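DevB protein (Vibrio cholerae O1 biovar eltor str. N16961, PDB 1Y89) is probably a 6-phosphogluconolactonase, hydrolysing 6-phosphogluconolactone to 6-phosphogluconate in the pentose phosphate pathway. Local coordinates at residues L17-L22 with Q51-D56; S79-G82 with L88-K91; V200-T205 with L211-A216; K217-S220 with V224-W227. One frame throughout, in Å; residues are numbered along the deposited sequence.

The four contacts follow one another along the chain and sit round a mixed, largely parallel sheet. Contacts 1 and 2 lie in the same part of the fold, their centres about 16 Å and nearest atoms about 5 Å apart. Contacts 3 and 4, with centres about 12 Å apart, touch directly: Lys217 NZ reaches Leu211 O at 2.6 Å, and Ile203 CD1 meets Trp227 CH2 at 4.0 Å. Contact 2 lies across the chain's centre from both, about 30 Å and 26 Å between centres. A glycol fragment borders Asp20 in contact 1; nonaethylene glycol, probably from the crystallisation liquor, comes within about 4 Å of the Ile203 side chain in contact 3.

Contact 1. Residues L17-L22 with Q51-D56; sequences LADDML and QPYAND. With PE5 (3,6,9,12,15,18,21,24-octaoxahexacosan-1-ol), chain F.
The ring of Tyr53 has Ala18 CB over one face and Asp19 OD1 at its hydroxyl edge, in the ring plane. The methyl lies 3.8 Å from the ring centroid and 19° off the ring normal, which meets the geometry of a CH-pi contact; it is displaced from the centre toward the rim, closest to CE1 and CZ. The carboxylate of Asp19 is turned 35° against the ring. Tyr53 OH donates to Asp19 OD1 over 2.5 Å, a very short bond, while Asp19 OD2 forms a salt bridge with Lys15. The two carboxylate oxygens are thus divided between a phenol and an ammonium group, which limits rotation of the carboxylate.

With CG anti to the carbonyl carbon (chi1 -59°), the Tyr53 ring extends from its short helix to the flank of the longer one. One turn farther along, Leu22 CD1 packs against the backbone of Asp56, 3.5 Å from Asp56 O, and meets Asp56 CB at 4.0 Å. Beside the contact, Asp20 CG lies 3.7 Å from C4 of the bound glycol, while Asp20 OD2 is salt-bridged to Arg186.

The contact packs short helix 53-56 on the flank of helix 10-25, beside the sheet of the alpha/beta fold. Leu47 of helix 39-48 touches both Ala18 and Tyr53. On the sheet side, Leu17 and Met21 pack against Trp134 of strand 134-137.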
# COMPACT_ATOMS: atom_id res chain seq x y z
N LEU A 17 3.87 4.80 -9.43
CA LEU A 17 2.74 4.85 -10.35
C LEU A 17 3.08 4.27 -11.74
O LEU A 17 2.26 3.56 -12.34
CB LEU A 17 2.26 6.30 -10.49
CG LEU A 17 1.74 6.95 -9.20
CD1 LEU A 17 1.56 8.48 -9.42
CD2 LEU A 17 0.40 6.31 -8.73
N ALA A 18 4.28 4.58 -12.24
CA ALA A 18 4.70 4.13 -13.56
C ALA A 18 4.90 2.60 -13.52
O ALA A 18 4.57 1.89 -14.49
CB ALA A 18 6.02 4.81 -13.95
N ASP A 19 5.43 2.10 -12.40
CA ASP A 19 5.58 0.63 -12.30
C ASP A 19 4.22 -0.05 -12.35
O ASP A 19 4.08 -1.10 -12.99
CB ASP A 19 6.35 0.20 -11.06
CG ASP A 19 7.84 0.59 -11.14
OD1 ASP A 19 8.35 0.81 -12.27
OD2 ASP A 19 8.47 0.65 -10.08
N ASP A 20 3.22 0.55 -11.71
CA ASP A 20 1.86 -0.02 -11.74
C ASP A 20 1.30 0.06 -13.16
O ASP A 20 0.69 -0.89 -13.64
CB ASP A 20 0.94 0.75 -10.77
CG ASP A 20 1.09 0.29 -9.34
OD1 ASP A 20 1.90 -0.61 -9.07
OD2 ASP A 20 0.40 0.84 -8.46
N MSE A 21 1.51 1.20 -13.84
CA MSE A 21 1.05 1.38 -15.22
C MSE A 21 1.62 0.27 -16.12
O MSE A 21 0.90 -0.33 -16.93
CB MSE A 21 1.47 2.77 -15.72
CG MSE A 21 0.73 3.28 -16.91
SE MSE A 21 -1.06 3.87 -16.31
CE MSE A 21 -0.70 5.53 -15.63
N LEU A 22 2.91 0.02 -16.00
CA LEU A 22 3.56 -1.10 -16.69
C LEU A 22 2.86 -2.44 -16.39
O LEU A 22 2.49 -3.20 -17.32
CB LEU A 22 5.05 -1.17 -16.30
CG LEU A 22 5.91 -2.28 -16.94
CD1 LEU A 22 5.79 -2.24 -18.45
CD2 LEU A 22 7.38 -2.16 -16.53
N GLN A 51 12.61 6.14 -21.27
CA GLN A 51 13.00 4.72 -21.16
C GLN A 51 13.06 4.32 -19.68
O GLN A 51 13.56 5.11 -18.85
CB GLN A 51 14.35 4.47 -21.84
CG GLN A 51 14.31 4.74 -23.36
CD GLN A 51 13.08 4.11 -24.09
OE1 GLN A 51 12.65 2.99 -23.77
NE2 GLN A 51 12.52 4.84 -25.04
N PRO A 52 12.61 3.09 -19.35
CA PRO A 52 12.18 2.03 -20.29
C PRO A 52 10.66 2.02 -20.57
O PRO A 52 10.20 1.27 -21.43
CB PRO A 52 12.57 0.75 -19.55
CG PRO A 52 12.30 1.09 -18.09
CD PRO A 52 12.52 2.62 -17.95
N TYR A 53 9.91 2.87 -19.87
CA TYR A 53 8.43 2.88 -19.94
C TYR A 53 7.86 3.09 -21.32
O TYR A 53 6.90 2.40 -21.71
CB TYR A 53 7.84 3.90 -18.95
CG TYR A 53 8.24 3.58 -17.52
CD1 TYR A 53 7.64 2.54 -16.84
CD2 TYR A 53 9.30 4.27 -16.90
CE1 TYR A 53 8.04 2.20 -15.51
CE2 TYR A 53 9.71 3.94 -15.58
CZ TYR A 53 9.06 2.91 -14.89
OH TYR A 53 9.41 2.58 -13.61
N ALA A 54 8.44 4.03 -22.07
CA ALA A 54 7.93 4.39 -23.40
C ALA A 54 7.82 3.12 -24.27
O ALA A 54 6.86 2.93 -25.01
CB ALA A 54 8.87 5.43 -24.09
N ASN A 55 8.82 2.26 -24.17
CA ASN A 55 8.83 1.06 -24.99
C ASN A 55 8.26 -0.20 -24.34
O ASN A 55 7.71 -1.04 -25.05
CB ASN A 55 10.25 0.82 -25.55
CG ASN A 55 10.59 1.79 -26.69
OD1 ASN A 55 11.34 2.75 -26.50
ND2 ASN A 55 9.98 1.57 -27.86
N ASP A 56 8.41 -0.35 -23.02
CA ASP A 56 8.00 -1.57 -22.34
C ASP A 56 6.50 -1.59 -22.01
O ASP A 56 5.90 -2.67 -21.91
CB ASP A 56 8.79 -1.77 -21.05
CG ASP A 56 10.27 -2.10 -21.31
OD1 ASP A 56 10.68 -2.22 -22.47
OD2 ASP A 56 11.01 -2.21 -20.32
O1 PE5 F . -0.91 -7.48 -12.03
C1 PE5 F . -1.84 -6.39 -11.93
C2 PE5 F . -1.12 -5.06 -12.15
O2 PE5 F . -1.61 -4.07 -11.25
C3 PE5 F . -0.61 -3.28 -10.63
C4 PE5 F . -1.29 -2.47 -9.55
O3 PE5 F . -1.19 -3.14 -8.30

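Contact 2. Residues S79-G82 with L88-K91; sequences SNYG and LFSK
Tyr81 and Phe89 meet through neighbouring ring carbons, with Tyr81 CE1 3.9 Å from Phe89 CD2. Phe89 CE2 completes the touch, lying 4.0 Å from Tyr81 CD1. Their ring planes are inclined by 34° and their centroids stand 6.0 Å apart, so the pair is oblique, neither a stack nor an edge-to-face arrangement. This is an aromatic contact within one helix, 80-89: the residues are eight apart in sequence, about two turns, and their rings close the 9.3 Å between the CA atoms of Tyr81 and Phe89. Tyr81 holds CG anti to its amide nitrogen (chi1 163°), whereas Phe89 places CG anti to its carbonyl carbon (chi1 -51°). Ile99 touches both rings from a loop, and Pro74 and Arg101 add to the surroundings of Tyr81.

The start of the helix is fixed by polar groups. Ser79 occupies the N-cap, and Gly82 N donates to Ser79 OG over 3.0 Å, a nearly straight capping bond. Glu69 accepts from the next two amides, its OE1 from Asn80 N and its OE2 from Tyr81 N.

No hydrogen bond crosses between the two segments. Their 85 Å² of buried surface comes from aromatic carbon contact, and the oblique ring geometry implies dispersion and exclusion of water rather than directional pairing, while the directional bonds are concentrated at the helix start.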
# COMPACT_ATOMS: atom_id res chain seq x y z
N SER A 79 -5.72 23.00 -21.36
CA SER A 79 -6.24 21.65 -21.63
C SER A 79 -5.48 20.57 -20.86
O SER A 79 -4.24 20.49 -20.97
CB SER A 79 -6.13 21.32 -23.12
OG SER A 79 -6.72 20.06 -23.36
N ASN A 80 -6.19 19.75 -20.09
CA ASN A 80 -5.53 18.60 -19.45
C ASN A 80 -5.01 17.64 -20.51
O ASN A 80 -3.83 17.24 -20.47
CB ASN A 80 -6.48 17.85 -18.48
CG ASN A 80 -6.81 18.66 -17.23
OD1 ASN A 80 -6.06 19.56 -16.81
ND2 ASN A 80 -7.94 18.34 -16.60
N TYR A 81 -5.88 17.27 -21.47
CA TYR A 81 -5.45 16.40 -22.57
C TYR A 81 -4.24 16.98 -23.29
O TYR A 81 -3.28 16.27 -23.59
CB TYR A 81 -6.59 16.16 -23.60
CG TYR A 81 -6.06 15.62 -24.91
CD1 TYR A 81 -5.83 14.25 -25.09
CD2 TYR A 81 -5.74 16.49 -25.96
CE1 TYR A 81 -5.31 13.76 -26.30
CE2 TYR A 81 -5.22 16.01 -27.16
CZ TYR A 81 -5.00 14.66 -27.31
OH TYR A 81 -4.50 14.20 -28.51
N GLY A 82 -4.31 18.28 -23.60
CA GLY A 82 -3.25 18.96 -24.35
C GLY A 82 -1.89 18.79 -23.69
O GLY A 82 -0.88 18.52 -24.37
N LEU A 88 3.47 13.23 -23.18
CA LEU A 88 3.44 11.77 -23.31
C LEU A 88 2.96 11.26 -24.66
O LEU A 88 3.74 10.62 -25.40
CB LEU A 88 2.60 11.12 -22.18
CG LEU A 88 2.41 9.60 -22.25
CD1 LEU A 88 3.82 8.86 -22.29
CD2 LEU A 88 1.57 9.10 -21.06
N PHE A 89 1.68 11.49 -24.97
CA PHE A 89 1.10 10.74 -26.10
C PHE A 89 1.87 10.99 -27.39
O PHE A 89 2.08 10.07 -28.18
CB PHE A 89 -0.40 11.05 -26.33
CG PHE A 89 -1.22 10.92 -25.09
CD1 PHE A 89 -0.98 9.90 -24.17
CD2 PHE A 89 -2.27 11.82 -24.85
CE1 PHE A 89 -1.76 9.78 -23.03
CE2 PHE A 89 -3.02 11.71 -23.71
CZ PHE A 89 -2.76 10.69 -22.79
N SER A 90 2.30 12.22 -27.61
CA SER A 90 3.07 12.55 -28.82
C SER A 90 4.48 11.91 -28.84
O SER A 90 5.22 12.04 -29.82
CB SER A 90 3.20 14.06 -28.94
OG SER A 90 4.04 14.54 -27.92
N LYS A 91 4.87 11.24 -27.75
CA LYS A 91 6.21 10.66 -27.63
C LYS A 91 6.19 9.14 -27.63
O LYS A 91 7.23 8.50 -27.42
CB LYS A 91 6.91 11.12 -26.34
CG LYS A 91 6.76 12.58 -26.00
CD LYS A 91 7.57 13.42 -26.91
CE LYS A 91 7.40 14.87 -26.54
NZ LYS A 91 8.15 15.70 -27.51

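Contact 3. Residues V200-T205 with L211-A216; sequences VEQIHT and LPYPAA
The backbones approach most closely at Ile203 and Ala216, whose CA atoms are 5.8 Å apart, where the last turns of helix 197-205 face the start of helix 214-217. Tyr213, at the N-cap position of that helix, reaches back across the gap, and its OH donates to Gln202 OE1 at 2.6 Å. The glutamine chain is extended beyond CG (chi2 169°), which carries its amide to the hydroxyl edge of the ring. Amide and ring planes differ by 19°, yet the donor stands 48° out of the carbonyl plane and does not lie on a lone pair.

Ile203 fills the space between the backbones with two branches: CG1 meets Tyr213 CD2 at 3.7 Å, and CG2 faces Ala216 CB at 4.1 Å. Leu211 CD1 approaches Ile203 CA at 3.7 Å, so the leucine packs on the helix backbone as well. Behind this layer Ile203 also touches Trp227 of strand 224-230. At the dimer interface, His204 NE2 bonds His204 NE2 of the second subunit.

The contact is therefore an apolar patch gathered round Ile203, and the single phenol-to-amide bond at its margin probably restrains the tyrosine ring.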
# COMPACT_ATOMS: atom_id res chain seq x y z
N VAL A 200 -3.90 18.11 4.02
CA VAL A 200 -3.62 16.71 4.44
C VAL A 200 -3.91 16.53 5.94
O VAL A 200 -4.63 15.59 6.32
CB VAL A 200 -2.16 16.27 4.07
CG1 VAL A 200 -1.76 14.94 4.81
CG2 VAL A 200 -2.05 16.10 2.57
N GLU A 201 -3.40 17.44 6.78
CA GLU A 201 -3.59 17.30 8.22
C GLU A 201 -5.09 17.36 8.58
O GLU A 201 -5.56 16.61 9.45
CB GLU A 201 -2.79 18.36 9.00
CG GLU A 201 -2.72 18.10 10.49
CD GLU A 201 -3.88 18.71 11.28
OE1 GLU A 201 -4.72 19.46 10.71
OE2 GLU A 201 -3.94 18.43 12.51
N GLN A 202 -5.82 18.25 7.92
CA GLN A 202 -7.26 18.41 8.18
C GLN A 202 -8.05 17.17 7.81
O GLN A 202 -8.81 16.67 8.62
CB GLN A 202 -7.83 19.64 7.46
CG GLN A 202 -7.34 20.94 8.06
CD GLN A 202 -7.67 22.17 7.21
OE1 GLN A 202 -7.98 22.06 6.02
NE2 GLN A 202 -7.56 23.38 7.83
N ILE A 203 -7.86 16.66 6.60
CA ILE A 203 -8.51 15.42 6.16
C ILE A 203 -8.08 14.23 7.04
O ILE A 203 -8.90 13.37 7.41
CB ILE A 203 -8.22 15.16 4.65
CG1 ILE A 203 -8.73 16.35 3.81
CG2 ILE A 203 -8.76 13.76 4.18
CD1 ILE A 203 -8.38 16.24 2.35
N HIS A 204 -6.80 14.17 7.36
CA HIS A 204 -6.28 13.07 8.20
C HIS A 204 -6.92 12.96 9.58
O HIS A 204 -7.10 11.85 10.10
CB HIS A 204 -4.77 13.16 8.34
CG HIS A 204 -4.15 11.87 8.74
ND1 HIS A 204 -4.05 10.80 7.87
CD2 HIS A 204 -3.60 11.46 9.90
CE1 HIS A 204 -3.48 9.78 8.50
NE2 HIS A 204 -3.19 10.16 9.73
N THR A 205 -7.29 14.09 10.16
CA THR A 205 -7.63 14.15 11.60
C THR A 205 -9.09 14.43 11.89
O THR A 205 -9.53 14.38 13.03
CB THR A 205 -6.76 15.22 12.32
OG1 THR A 205 -6.97 16.49 11.70
CG2 THR A 205 -5.27 14.86 12.22
N LEU A 211 -16.21 17.87 7.29
CA LEU A 211 -15.38 18.60 6.33
C LEU A 211 -16.14 18.89 5.03
O LEU A 211 -16.89 18.04 4.54
CB LEU A 211 -14.11 17.78 5.99
CG LEU A 211 -13.06 17.59 7.08
CD1 LEU A 211 -11.93 16.70 6.56
CD2 LEU A 211 -12.53 18.94 7.59
N PRO A 212 -15.96 20.09 4.47
CA PRO A 212 -16.66 20.39 3.23
C PRO A 212 -15.91 19.85 1.97
O PRO A 212 -16.37 20.05 0.85
CB PRO A 212 -16.71 21.92 3.24
CG PRO A 212 -15.44 22.32 3.95
CD PRO A 212 -15.14 21.22 4.95
N TYR A 213 -14.84 19.08 2.17
CA TYR A 213 -13.94 18.66 1.07
C TYR A 213 -14.43 17.43 0.31
O TYR A 213 -14.46 16.35 0.88
CB TYR A 213 -12.55 18.35 1.63
CG TYR A 213 -11.97 19.41 2.52
CD1 TYR A 213 -12.15 20.75 2.23
CD2 TYR A 213 -11.21 19.07 3.63
CE1 TYR A 213 -11.60 21.74 3.02
CE2 TYR A 213 -10.65 20.04 4.45
CZ TYR A 213 -10.85 21.38 4.12
OH TYR A 213 -10.31 22.39 4.91
N PRO A 214 -14.74 17.56 -0.99
CA PRO A 214 -15.06 16.37 -1.79
C PRO A 214 -14.01 15.24 -1.63
O PRO A 214 -14.39 14.07 -1.52
CB PRO A 214 -15.10 16.92 -3.22
CG PRO A 214 -15.60 18.40 -3.00
CD PRO A 214 -14.90 18.82 -1.76
N ALA A 215 -12.71 15.58 -1.67
CA ALA A 215 -11.67 14.54 -1.54
C ALA A 215 -11.71 13.80 -0.20
O ALA A 215 -11.32 12.63 -0.14
CB ALA A 215 -10.26 15.11 -1.79
N ALA A 216 -12.16 14.47 0.88
CA ALA A 216 -12.41 13.78 2.16
C ALA A 216 -13.63 12.82 2.13
O ALA A 216 -13.67 11.82 2.86
CB ALA A 216 -12.60 14.78 3.30

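Contact 4. Residues K217-S220 with V224-W227; sequences KIHS and VTEW
With OG1 anti to the carbonyl carbon (chi1 -59°), Thr225 brings its hydroxyl to Ser220 N and beside His219 CB; His219, by contrast, holds CG between its amide nitrogen and carbonyl carbon (chi1 51°), and its ring leads off while CB stays against the threonine. The segments close a beta-alpha-beta crossover, which runs from strand 186-191 through helices 197-205 and 214-217 to the parallel neighbour 224-230, in an alpha/beta sheet consistent with a Rossmann-like family. Helix 214-217 ends here, Ile218 leaves helical geometry, and the chain turns into the strand.

Ser220 N donates to Thr225 OG1 over 2.9 Å with an N-H...O angle of 140°, a clearly bent bond. It ties the loop backbone to a side chain of the strand rather than to the strand's own backbone, which is hydrogen-bonded to Ile187 on one neighbouring strand and Asn3 on another. His219 CB lies 3.2 Å from Thr225 OG1, a close approach beside the bond. Ser220 CB rests 3.6 Å from Val224 O. The serine hydroxyl is occupied on its own account, bonded to Ala184 O and to Gly223 N.

Farther along the strand, Trp227 stacks on Tyr189, whose OH bonds Ile218 O. Close to the threonine, a water lies 2.6 Å from Ser220 O and 2.7 Å from Thr225 OG1, bridging the same two residues that share the direct bond.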
# COMPACT_ATOMS: atom_id res chain seq x y z
N LYS A 217 -14.61 13.14 1.29
CA LYS A 217 -15.90 12.43 1.24
C LYS A 217 -15.99 11.30 0.22
O LYS A 217 -16.86 10.43 0.33
CB LYS A 217 -17.02 13.44 0.93
CG LYS A 217 -17.24 14.47 2.01
CD LYS A 217 -18.44 15.34 1.65
CE LYS A 217 -18.45 16.62 2.48
NZ LYS A 217 -18.77 16.32 3.90
N ILE A 218 -15.14 11.33 -0.79
CA ILE A 218 -15.30 10.41 -1.92
C ILE A 218 -14.32 9.26 -1.77
O ILE A 218 -13.10 9.47 -1.72
CB ILE A 218 -15.13 11.17 -3.29
CG1 ILE A 218 -16.36 12.08 -3.51
CG2 ILE A 218 -15.02 10.17 -4.45
CD1 ILE A 218 -16.16 13.13 -4.64
N HIS A 219 -14.84 8.04 -1.66
CA HIS A 219 -13.94 6.87 -1.64
C HIS A 219 -14.54 5.76 -2.50
O HIS A 219 -15.77 5.72 -2.74
CB HIS A 219 -13.71 6.36 -0.19
CG HIS A 219 -14.97 6.14 0.57
ND1 HIS A 219 -15.53 7.11 1.37
CD2 HIS A 219 -15.78 5.05 0.66
CE1 HIS A 219 -16.65 6.64 1.90
NE2 HIS A 219 -16.83 5.39 1.48
N SER A 220 -13.69 4.86 -2.97
CA SER A 220 -14.21 3.67 -3.62
C SER A 220 -15.11 2.91 -2.65
O SER A 220 -14.67 2.55 -1.52
CB SER A 220 -13.07 2.77 -4.06
OG SER A 220 -13.58 1.58 -4.61
N VAL A 224 -10.39 -0.05 -3.51
CA VAL A 224 -9.29 0.58 -2.81
C VAL A 224 -9.30 2.12 -2.97
O VAL A 224 -9.43 2.63 -4.10
CB VAL A 224 -7.95 0.01 -3.38
CG1 VAL A 224 -6.74 0.65 -2.71
CG2 VAL A 224 -7.92 -1.52 -3.11
N THR A 225 -9.16 2.84 -1.86
CA THR A 225 -8.94 4.29 -1.94
C THR A 225 -7.52 4.52 -1.42
O THR A 225 -7.18 4.02 -0.34
CB THR A 225 -9.92 5.05 -1.06
OG1 THR A 225 -11.25 4.75 -1.48
CG2 THR A 225 -9.71 6.56 -1.18
N GLU A 226 -6.71 5.27 -2.15
CA GLU A 226 -5.32 5.50 -1.76
C GLU A 226 -5.00 6.96 -1.64
O GLU A 226 -5.53 7.80 -2.40
CB GLU A 226 -4.37 4.90 -2.81
CG GLU A 226 -4.65 3.46 -3.06
CD GLU A 226 -3.74 2.84 -4.08
OE1 GLU A 226 -3.58 3.41 -5.19
OE2 GLU A 226 -3.21 1.77 -3.75
N TRP A 227 -4.08 7.24 -0.73
CA TRP A 227 -3.48 8.55 -0.60
C TRP A 227 -1.97 8.39 -0.81
O TRP A 227 -1.31 7.66 -0.05
CB TRP A 227 -3.77 9.13 0.80
CG TRP A 227 -5.25 9.43 0.96
CD1 TRP A 227 -6.24 8.56 1.25
CD2 TRP A 227 -5.86 10.69 0.74
NE1 TRP A 227 -7.46 9.22 1.25
CE2 TRP A 227 -7.25 10.53 0.95
CE3 TRP A 227 -5.37 11.96 0.41
CZ2 TRP A 227 -8.15 11.59 0.83
CZ3 TRP A 227 -6.28 13.02 0.30
CH2 TRP A 227 -7.65 12.82 0.50
O HOH W 1 -12.33 2.48 -0.44